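PDB 1UDD: transcriptional regulator from Pyrococcus horikoshii, which is of unknown function but belongs to the TenA/THI-4/PQQC family of compact all-helical proteins. Local coordinates for residues A[15-20]-A[136-141]; A[32-37]-A[157-162]; A[51-56]-A[77-82]. All coordinates share one frame; numbering follows the deposited sequence.

Contact 1. Residues A[15-20]-A[136-141]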
loop_
_atom_site.group_PDB
_atom_site.type_symbol
_atom_site.label_atom_id
_atom_site.label_comp_id
_atom_site.label_asym_id
_atom_site.label_seq_id
_atom_site.Cartn_x
_atom_site.Cartn_y
_atom_site.Cartn_z
ATOM N N GLN A 15 10.232 -18.497 -25.696
ATOM C CA GLN A 15 9.119 -19.014 -26.460
ATOM C C GLN A 15 7.911 -18.082 -26.513
ATOM O O GLN A 15 7.270 -17.953 -27.559
ATOM C CB GLN A 15 8.732 -20.396 -25.950
ATOM C CG GLN A 15 8.032 -21.220 -27.006
ATOM C CD GLN A 15 8.563 -20.941 -28.412
ATOM O OE1 GLN A 15 9.714 -21.273 -28.747
ATOM N NE2 GLN A 15 7.724 -20.312 -29.240
ATOM N N ILE A 16 7.592 -17.409 -25.418
ATOM C CA ILE A 16 6.437 -16.543 -25.506
ATOM C C ILE A 16 6.778 -15.237 -26.241
ATOM O O ILE A 16 5.920 -14.672 -26.901
ATOM C CB ILE A 16 5.805 -16.287 -24.119
ATOM C CG1 ILE A 16 6.144 -14.905 -23.630
ATOM C CG2 ILE A 16 6.175 -17.367 -23.135
ATOM C CD1 ILE A 16 4.903 -14.045 -23.690
ATOM N N TRP A 17 8.030 -14.768 -26.152
ATOM C CA TRP A 17 8.402 -13.552 -26.869
ATOM C C TRP A 17 8.341 -13.815 -28.375
ATOM O O TRP A 17 7.964 -12.942 -29.152
ATOM C CB TRP A 17 9.783 -13.059 -26.434
ATOM C CG TRP A 17 9.718 -12.236 -25.141
ATOM C CD1 TRP A 17 8.977 -12.511 -24.034
ATOM C CD2 TRP A 17 10.384 -10.991 -24.879
ATOM N NE1 TRP A 17 9.124 -11.511 -23.095
ATOM C CE2 TRP A 17 9.983 -10.564 -23.591
ATOM C CE3 TRP A 17 11.278 -10.193 -25.611
ATOM C CZ2 TRP A 17 10.444 -9.373 -23.019
ATOM C CZ3 TRP A 17 11.735 -9.008 -25.042
ATOM C CH2 TRP A 17 11.316 -8.612 -23.755
ATOM N N LYS A 18 8.684 -15.037 -28.780
ATOM C CA LYS A 18 8.611 -15.406 -30.183
ATOM C C LYS A 18 7.152 -15.283 -30.650
ATOM O O LYS A 18 6.873 -14.737 -31.726
ATOM C CB LYS A 18 9.112 -16.838 -30.367
ATOM C CG LYS A 18 9.036 -17.348 -31.786
ATOM C CD LYS A 18 9.623 -18.745 -31.888
ATOM C CE LYS A 18 9.411 -19.321 -33.281
ATOM N NZ LYS A 18 9.910 -20.719 -33.347
ATOM N N LYS A 19 6.214 -15.778 -29.839
ATOM C CA LYS A 19 4.794 -15.684 -30.194
ATOM C C LYS A 19 4.382 -14.207 -30.245
ATOM O O LYS A 19 3.494 -13.821 -31.002
ATOM C CB LYS A 19 3.923 -16.413 -29.169
ATOM C CG LYS A 19 4.263 -17.883 -28.939
ATOM C CD LYS A 19 3.316 -18.447 -27.876
ATOM C CE LYS A 19 3.705 -19.844 -27.440
ATOM N NZ LYS A 19 3.757 -20.760 -28.602
ATOM N N ILE A 20 5.022 -13.378 -29.428
ATOM C CA ILE A 20 4.716 -11.948 -29.450
ATOM C C ILE A 20 5.246 -11.342 -30.755
ATOM O O ILE A 20 4.551 -10.574 -31.423
ATOM C CB ILE A 20 5.391 -11.201 -28.305
ATOM C CG1 ILE A 20 4.776 -11.627 -26.970
ATOM C CG2 ILE A 20 5.285 -9.687 -28.550
ATOM C CD1 ILE A 20 5.434 -10.976 -25.739
ATOM N N CYS A 136 6.915 -4.953 -20.461
ATOM C CA CYS A 136 6.276 -3.821 -21.145
ATOM C C CYS A 136 7.283 -2.986 -21.926
ATOM O O CYS A 136 7.275 -2.972 -23.157
ATOM C CB CYS A 136 5.563 -2.909 -20.147
ATOM S SG CYS A 136 5.252 -1.240 -20.807
ATOM N N PHE A 137 8.152 -2.290 -21.203
ATOM C CA PHE A 137 9.155 -1.429 -21.830
ATOM C C PHE A 137 10.072 -2.164 -22.824
ATOM O O PHE A 137 10.265 -1.714 -23.951
ATOM C CB PHE A 137 10.034 -0.757 -20.761
ATOM C CG PHE A 137 9.336 0.317 -19.959
ATOM C CD1 PHE A 137 8.538 -0.011 -18.870
ATOM C CD2 PHE A 137 9.505 1.664 -20.278
ATOM C CE1 PHE A 137 7.918 0.993 -18.104
ATOM C CE2 PHE A 137 8.892 2.671 -19.521
ATOM C CZ PHE A 137 8.099 2.334 -18.433
ATOM N N TRP A 138 10.606 -3.308 -22.407
ATOM C CA TRP A 138 11.545 -4.072 -23.225
ATOM C C TRP A 138 10.977 -4.717 -24.492
ATOM O O TRP A 138 11.548 -4.558 -25.571
ATOM C CB TRP A 138 12.237 -5.118 -22.346
ATOM C CG TRP A 138 13.478 -5.738 -22.927
ATOM C CD1 TRP A 138 14.080 -5.440 -24.128
ATOM C CD2 TRP A 138 14.262 -6.779 -22.333
ATOM N NE1 TRP A 138 15.188 -6.238 -24.314
ATOM C CE2 TRP A 138 15.324 -7.068 -23.228
ATOM C CE3 TRP A 138 14.169 -7.503 -21.130
ATOM C CZ2 TRP A 138 16.290 -8.049 -22.955
ATOM C CZ3 TRP A 138 15.134 -8.483 -20.859
ATOM C CH2 TRP A 138 16.179 -8.743 -21.770
ATOM N N SER A 139 9.860 -5.430 -24.374
ATOM C CA SER A 139 9.268 -6.069 -25.537
ATOM C C SER A 139 8.883 -5.086 -26.647
ATOM O O SER A 139 8.987 -5.416 -27.812
ATOM C CB SER A 139 8.033 -6.881 -25.141
ATOM O OG SER A 139 6.938 -6.040 -24.832
ATOM N N TYR A 140 8.428 -3.889 -26.292
ATOM C CA TYR A 140 8.039 -2.916 -27.309
ATOM C C TYR A 140 9.240 -2.489 -28.141
ATOM O O TYR A 140 9.116 -2.226 -29.343
ATOM C CB TYR A 140 7.365 -1.694 -26.664
ATOM C CG TYR A 140 5.856 -1.841 -26.554
ATOM C CD1 TYR A 140 5.280 -2.884 -25.814
ATOM C CD2 TYR A 140 5.005 -0.989 -27.262
ATOM C CE1 TYR A 140 3.883 -3.072 -25.797
ATOM C CE2 TYR A 140 3.623 -1.171 -27.254
ATOM C CZ TYR A 140 3.068 -2.207 -26.527
ATOM O OH TYR A 140 1.701 -2.379 -26.550
ATOM N N ALA A 141 10.402 -2.422 -27.508
ATOM C CA ALA A 141 11.613 -2.057 -28.223
ATOM C C ALA A 141 12.081 -3.239 -29.071
ATOM O O ALA A 141 12.493 -3.053 -30.217
ATOM C CB ALA A 141 12.709 -1.649 -27.236
#

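Contact 2. Residues A[32-37]-A[157-162]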
loop_
_atom_site.group_PDB
_atom_site.type_symbol
_atom_site.label_atom_id
_atom_site.label_comp_id
_atom_site.label_asym_id
_atom_site.label_seq_id
_atom_site.Cartn_x
_atom_site.Cartn_y
_atom_site.Cartn_z
ATOM N N GLY A 32 2.097 -2.988 -42.165
ATOM C CA GLY A 32 1.226 -1.952 -42.691
ATOM C C GLY A 32 -0.085 -2.536 -43.166
ATOM O O GLY A 32 -0.928 -1.844 -43.731
ATOM N N THR A 33 -0.253 -3.824 -42.910
ATOM C CA THR A 33 -1.437 -4.571 -43.310
ATOM C C THR A 33 -2.604 -4.522 -42.323
ATOM O O THR A 33 -3.751 -4.800 -42.683
ATOM C CB THR A 33 -1.031 -6.036 -43.562
ATOM O OG1 THR A 33 -0.392 -6.122 -44.842
ATOM C CG2 THR A 33 -2.222 -6.962 -43.521
ATOM N N LEU A 34 -2.319 -4.169 -41.078
ATOM C CA LEU A 34 -3.365 -4.116 -40.070
ATOM C C LEU A 34 -4.530 -3.207 -40.481
ATOM O O LEU A 34 -4.322 -2.084 -40.949
ATOM C CB LEU A 34 -2.792 -3.631 -38.726
ATOM C CG LEU A 34 -3.777 -3.759 -37.554
ATOM C CD1 LEU A 34 -3.912 -5.228 -37.198
ATOM C CD2 LEU A 34 -3.294 -2.954 -36.338
ATOM N N PRO A 35 -5.773 -3.695 -40.334
ATOM C CA PRO A 35 -6.936 -2.878 -40.692
ATOM C C PRO A 35 -7.043 -1.730 -39.683
ATOM O O PRO A 35 -7.143 -1.964 -38.477
ATOM C CB PRO A 35 -8.099 -3.861 -40.573
ATOM C CG PRO A 35 -7.462 -5.183 -40.884
ATOM C CD PRO A 35 -6.166 -5.099 -40.113
ATOM N N LEU A 36 -7.017 -0.498 -40.181
ATOM C CA LEU A 36 -7.080 0.696 -39.345
ATOM C C LEU A 36 -8.089 0.622 -38.212
ATOM O O LEU A 36 -7.940 1.312 -37.205
ATOM C CB LEU A 36 -7.373 1.925 -40.205
ATOM C CG LEU A 36 -7.161 3.286 -39.537
ATOM C CD1 LEU A 36 -5.741 3.366 -39.003
ATOM C CD2 LEU A 36 -7.414 4.402 -40.542
ATOM N N GLU A 37 -9.113 -0.209 -38.369
ATOM C CA GLU A 37 -10.129 -0.345 -37.333
ATOM C C GLU A 37 -9.600 -1.071 -36.110
ATOM O O GLU A 37 -9.984 -0.754 -34.981
ATOM C CB GLU A 37 -11.354 -1.089 -37.861
ATOM C CG GLU A 37 -12.300 -0.222 -38.669
ATOM C CD GLU A 37 -12.630 1.089 -37.966
ATOM O OE1 GLU A 37 -11.851 2.061 -38.114
ATOM O OE2 GLU A 37 -13.662 1.140 -37.255
ATOM N N LYS A 157 1.436 5.955 -42.893
ATOM C CA LYS A 157 2.173 6.945 -42.103
ATOM C C LYS A 157 1.954 6.914 -40.598
ATOM O O LYS A 157 2.906 7.072 -39.830
ATOM C CB LYS A 157 1.882 8.364 -42.605
ATOM C CG LYS A 157 2.661 9.451 -41.857
ATOM C CD LYS A 157 2.656 10.772 -42.615
ATOM C CE LYS A 157 3.645 11.765 -42.009
ATOM N NZ LYS A 157 3.929 12.940 -42.895
ATOM N N ILE A 158 0.709 6.735 -40.174
ATOM C CA ILE A 158 0.401 6.701 -38.749
ATOM C C ILE A 158 1.125 5.534 -38.081
ATOM O O ILE A 158 1.693 5.688 -36.999
ATOM C CB ILE A 158 -1.122 6.584 -38.498
ATOM C CG1 ILE A 158 -1.809 7.899 -38.884
ATOM C CG2 ILE A 158 -1.395 6.277 -37.026
ATOM C CD1 ILE A 158 -3.289 7.912 -38.609
ATOM N N TYR A 159 1.103 4.373 -38.729
ATOM C CA TYR A 159 1.784 3.208 -38.191
ATOM C C TYR A 159 3.285 3.475 -38.124
ATOM O O TYR A 159 3.949 3.069 -37.171
ATOM C CB TYR A 159 1.534 1.980 -39.064
ATOM C CG TYR A 159 0.118 1.483 -39.054
ATOM C CD1 TYR A 159 -0.838 2.042 -38.210
ATOM C CD2 TYR A 159 -0.276 0.446 -39.897
ATOM C CE1 TYR A 159 -2.153 1.581 -38.210
ATOM C CE2 TYR A 159 -1.585 -0.021 -39.904
ATOM C CZ TYR A 159 -2.519 0.551 -39.065
ATOM O OH TYR A 159 -3.828 0.120 -39.104
ATOM N N ARG A 160 3.825 4.158 -39.130
ATOM C CA ARG A 160 5.255 4.445 -39.141
ATOM C C ARG A 160 5.639 5.366 -38.002
ATOM O O ARG A 160 6.626 5.124 -37.313
ATOM C CB ARG A 160 5.695 5.084 -40.459
ATOM C CG ARG A 160 5.678 4.160 -41.664
ATOM C CD ARG A 160 6.609 4.693 -42.747
ATOM N NE ARG A 160 6.289 6.066 -43.122
ATOM C CZ ARG A 160 5.292 6.410 -43.929
ATOM N NH1 ARG A 160 4.511 5.480 -44.461
ATOM N NH2 ARG A 160 5.072 7.688 -44.198
ATOM N N GLU A 161 4.872 6.431 -37.810
ATOM C CA GLU A 161 5.163 7.368 -36.740
ATOM C C GLU A 161 5.126 6.578 -35.433
ATOM O O GLU A 161 6.065 6.613 -34.639
ATOM C CB GLU A 161 4.109 8.480 -36.702
ATOM C CG GLU A 161 3.820 9.132 -38.051
ATOM C CD GLU A 161 2.834 10.291 -37.942
ATOM O OE1 GLU A 161 3.247 11.388 -37.506
ATOM O OE2 GLU A 161 1.644 10.100 -38.283
ATOM N N TRP A 162 4.031 5.853 -35.235
ATOM C CA TRP A 162 3.833 5.041 -34.042
ATOM C C TRP A 162 5.028 4.135 -33.747
ATOM O O TRP A 162 5.544 4.114 -32.632
ATOM C CB TRP A 162 2.577 4.179 -34.200
ATOM C CG TRP A 162 2.299 3.332 -33.006
ATOM C CD1 TRP A 162 1.629 3.702 -31.874
ATOM C CD2 TRP A 162 2.734 1.987 -32.796
ATOM N NE1 TRP A 162 1.620 2.667 -30.969
ATOM C CE2 TRP A 162 2.293 1.600 -31.510
ATOM C CE3 TRP A 162 3.459 1.067 -33.571
ATOM C CZ2 TRP A 162 2.551 0.325 -30.975
ATOM C CZ3 TRP A 162 3.716 -0.201 -33.039
ATOM C CH2 TRP A 162 3.259 -0.556 -31.749
#

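Contact 3. Residues A[51-56]-A[77-82]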
loop_
_atom_site.group_PDB
_atom_site.type_symbol
_atom_site.label_atom_id
_atom_site.label_comp_id
_atom_site.label_asym_id
_atom_site.label_seq_id
_atom_site.Cartn_x
_atom_site.Cartn_y
_atom_site.Cartn_z
ATOM N N VAL A 51 -2.558 4.892 -17.853
ATOM C CA VAL A 51 -2.867 5.195 -16.467
ATOM C C VAL A 51 -2.285 4.103 -15.546
ATOM O O VAL A 51 -1.630 4.405 -14.552
ATOM C CB VAL A 51 -4.418 5.309 -16.249
ATOM C CG1 VAL A 51 -4.738 5.488 -14.766
ATOM C CG2 VAL A 51 -4.970 6.495 -17.034
ATOM N N GLY A 52 -2.505 2.840 -15.896
ATOM C CA GLY A 52 -2.012 1.739 -15.077
ATOM C C GLY A 52 -0.500 1.713 -14.906
ATOM O O GLY A 52 0.014 1.411 -13.819
ATOM N N LEU A 53 0.222 2.004 -15.982
ATOM C CA LEU A 53 1.681 2.029 -15.927
ATOM C C LEU A 53 2.074 3.133 -14.946
ATOM O O LEU A 53 3.007 2.991 -14.160
ATOM C CB LEU A 53 2.247 2.328 -17.310
ATOM C CG LEU A 53 3.694 1.945 -17.627
ATOM C CD1 LEU A 53 3.847 0.432 -17.522
ATOM C CD2 LEU A 53 4.058 2.419 -19.049
ATOM N N THR A 54 1.346 4.240 -15.004
ATOM C CA THR A 54 1.603 5.373 -14.117
ATOM C C THR A 54 1.369 5.021 -12.645
ATOM O O THR A 54 2.189 5.355 -11.793
ATOM C CB THR A 54 0.719 6.566 -14.509
ATOM O OG1 THR A 54 1.039 6.951 -15.850
ATOM C CG2 THR A 54 0.956 7.744 -13.594
ATOM N N ARG A 55 0.259 4.345 -12.346
ATOM C CA ARG A 55 -0.041 3.963 -10.967
ATOM C C ARG A 55 1.033 3.071 -10.395
ATOM O O ARG A 55 1.457 3.258 -9.253
ATOM C CB ARG A 55 -1.371 3.200 -10.850
ATOM C CG ARG A 55 -2.611 4.051 -10.954
ATOM C CD ARG A 55 -3.907 3.233 -10.744
ATOM N NE ARG A 55 -5.008 3.958 -11.360
ATOM C CZ ARG A 55 -5.516 5.072 -10.861
ATOM N NH1 ARG A 55 -5.033 5.557 -9.726
ATOM N NH2 ARG A 55 -6.447 5.740 -11.534
ATOM N N ALA A 56 1.465 2.084 -11.176
ATOM C CA ALA A 56 2.476 1.157 -10.678
ATOM C C ALA A 56 3.804 1.885 -10.450
ATOM O O ALA A 56 4.484 1.643 -9.445
ATOM C CB ALA A 56 2.646 -0.032 -11.650
ATOM N N ARG A 77 5.556 10.674 -14.137
ATOM C CA ARG A 77 5.078 12.004 -14.517
ATOM C C ARG A 77 5.006 12.136 -16.044
ATOM O O ARG A 77 4.013 12.610 -16.581
ATOM C CB ARG A 77 6.003 13.070 -13.911
ATOM C CG ARG A 77 5.643 14.507 -14.241
ATOM C CD ARG A 77 6.371 14.960 -15.491
ATOM N NE ARG A 77 6.136 16.367 -15.783
ATOM C CZ ARG A 77 6.795 17.052 -16.712
ATOM N NH1 ARG A 77 7.732 16.458 -17.440
ATOM N NH2 ARG A 77 6.522 18.334 -16.908
ATOM N N ASP A 78 6.050 11.688 -16.735
ATOM C CA ASP A 78 6.075 11.742 -18.187
ATOM C C ASP A 78 4.982 10.889 -18.804
ATOM O O ASP A 78 4.441 11.243 -19.849
ATOM C CB ASP A 78 7.425 11.285 -18.714
ATOM C CG ASP A 78 8.518 12.285 -18.438
ATOM O OD1 ASP A 78 8.212 13.385 -17.925
ATOM O OD2 ASP A 78 9.684 11.969 -18.739
ATOM N N GLU A 79 4.659 9.764 -18.178
ATOM C CA GLU A 79 3.603 8.910 -18.715
ATOM C C GLU A 79 2.298 9.677 -18.799
ATOM O O GLU A 79 1.582 9.574 -19.784
ATOM C CB GLU A 79 3.344 7.684 -17.836
ATOM C CG GLU A 79 4.058 6.417 -18.255
ATOM C CD GLU A 79 3.795 6.030 -19.694
ATOM O OE1 GLU A 79 2.693 5.530 -20.028
ATOM O OE2 GLU A 79 4.710 6.233 -20.500
ATOM N N VAL A 80 1.982 10.438 -17.757
ATOM C CA VAL A 80 0.721 11.172 -17.729
ATOM C C VAL A 80 0.755 12.623 -18.171
ATOM O O VAL A 80 -0.200 13.351 -17.968
ATOM C CB VAL A 80 0.059 11.080 -16.340
ATOM C CG1 VAL A 80 -0.541 9.705 -16.160
ATOM C CG2 VAL A 80 1.074 11.370 -15.251
ATOM N N THR A 81 1.846 13.051 -18.782
ATOM C CA THR A 81 1.915 14.424 -19.254
ATOM C C THR A 81 2.382 14.427 -20.704
ATOM O O THR A 81 1.574 14.513 -21.627
ATOM C CB THR A 81 2.866 15.274 -18.383
ATOM O OG1 THR A 81 4.202 14.769 -18.474
ATOM C CG2 THR A 81 2.422 15.232 -16.940
ATOM N N VAL A 82 3.687 14.318 -20.902
ATOM C CA VAL A 82 4.263 14.286 -22.239
ATOM C C VAL A 82 3.575 13.213 -23.080
ATOM O O VAL A 82 3.166 13.474 -24.208
ATOM C CB VAL A 82 5.766 13.954 -22.182
ATOM C CG1 VAL A 82 6.352 13.971 -23.576
ATOM C CG2 VAL A 82 6.492 14.935 -21.269
#

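Contact 1. Residues A[15-20]-A[136-141]
Segments 15-20 and 136-141, taken from helix 14-21 and helix 126-146, have their nearest CA atoms at Trp17 and Ser139, 7.6 Å apart. The indole of Trp17 spans the gap. CG of Trp17 lies anti to its carbonyl carbon (chi1 -83°), which sends the long axis of the indole across with the six-membered ring leading. At its far corner, CH2 comes 3.7 Å from CG of Trp138 and stands over one face of that second indole. The two rings therefore form a T-shaped (edge-to-face) pair, Trp17 giving the edge and Trp138 the face, with planes at 74° and centroids of the six- and five-membered rings 5.1 Å apart. The same CH2 also reaches the backbone, 3.6 Å from N of Ser139. Ser139 comes at Trp17 from another direction: its CB sits over a face of the six-membered ring, 4.1 Å from the centroid, in a CH-pi contact. Its OG is hydrogen-bonded instead to the carbonyl of Pro135, one turn back on the same helix. One residue thus touches two successive residues of the longer helix, by ring edge and by ring face. The polar end of Trp17 is satisfied as well, NE1 being hydrogen-bonded to OG of Ser201. That bond ties helix 14-21 to helix 190-213, while helix 5-11 packs Arg10 against both indoles and helix 169-183 brings Val175 and the cation-pi partner Arg179 to Trp138.

Contact 2. Residues A[32-37]-A[157-162]
Tyr159 carries this contact through its hydroxyl, which gives a 2.9 Å hydrogen bond from OH to the carbonyl O of Leu34; Ile158, just before it, packs mainly on Phe39, Leu90 and Leu94. With chi1 at -68° the tyrosine side chain leans back beside its own N, which aims the ring end-on at the connection between helix 24-31 and helix 36-63. The hydroxyl stands well above the carbonyl plane of Leu34, 61° out of it, although that oxygen lies near the plane of the tyrosine ring. In this all-helical fold the bond joins the start of helix 157-164 to a helix-helix turn, in which Gly32, with positive phi, is the first residue beyond helix 24-31 and Pro35 is the N-cap residue of the next helix. Gly32 meets the edge of the tyrosine ring, its CA 4.0 Å from CD2 of Tyr159. CB of Leu34 lies 4.0 Å from CE2 of Tyr159, the leucine side chain crossing the tyrosine at about a right angle, and CD1 of Leu36 lies 4.1 Å from CE1 of the same ring. Phe39, from the first turn of helix 36-63, adds an edge-to-face ring contact to Tyr159.

Contact 3. Residues A[51-56]-A[77-82]
Thr54 and Val80 form the close-packed part of this contact, where helix 36-63 runs past the C-terminal end of helix 68-79. CG2 of Thr54, anti to its backbone N, lies 3.6 Å from CG1 of Val80 and 4.0 Å from CG2 of the same valine, so the threonine methyl meets both branches. OG1 is equally hemmed in, with CB of Glu79 at 3.1 Å and Val80 CG1 at 3.2 Å. Neither neighbour is a polar partner: OG1 is hydrogen-bonded to the carbonyl of Leu50, one turn earlier in its own helix, and it turns an already satisfied oxygen to the aliphatic carbons. The nearest CA atoms, those of Thr54 and Glu79, are 6.1 Å apart. The two helices are successive members of the all-helical TenA-type fold, and the contact brings the C-terminal end of the second back against the middle of the first. Beside this tight patch the fit is less intimate. The chain of Glu79 is bent at chi2 (-54°) and carries its carboxylate over to Leu53, whose CD2 approaches OE1 to 3.5 Å; Leu53 also packs on Cys136, Phe137 and Met117. Farther from helix 36-63, the partly exposed Arg77 and Asp78 make a salt bridge between NH1 and OD1 of 3.1 Å, the acceptor lying close to the guanidinium plane. Arg77 NE also bridges to Glu74 of the second subunit, while Ile73 of that subunit packs against both Thr54 and Arg77.

Contact 1 and contact 3 are linked through the core: their centres are about 21 Å apart on opposite sides of the chain's centre, yet Cys136 SG lies 3.9 Å from Leu53 CD1, and Phe137 CZ lies 4.1 Å from Leu53 CD2. Contact 2, centred about 19 Å from contact 1, meets it where Tyr140 CE2 is 4.2 Å from Trp162 CZ2. Contacts 2 and 3 do not touch, with nearest atoms about 11 Å apart, but helix 36-63 runs through both. Contact 1 is buried and contact 2 lies toward the periphery, about 18 Å from the chain's centre; of the three, contact 3 alone borders a second subunit.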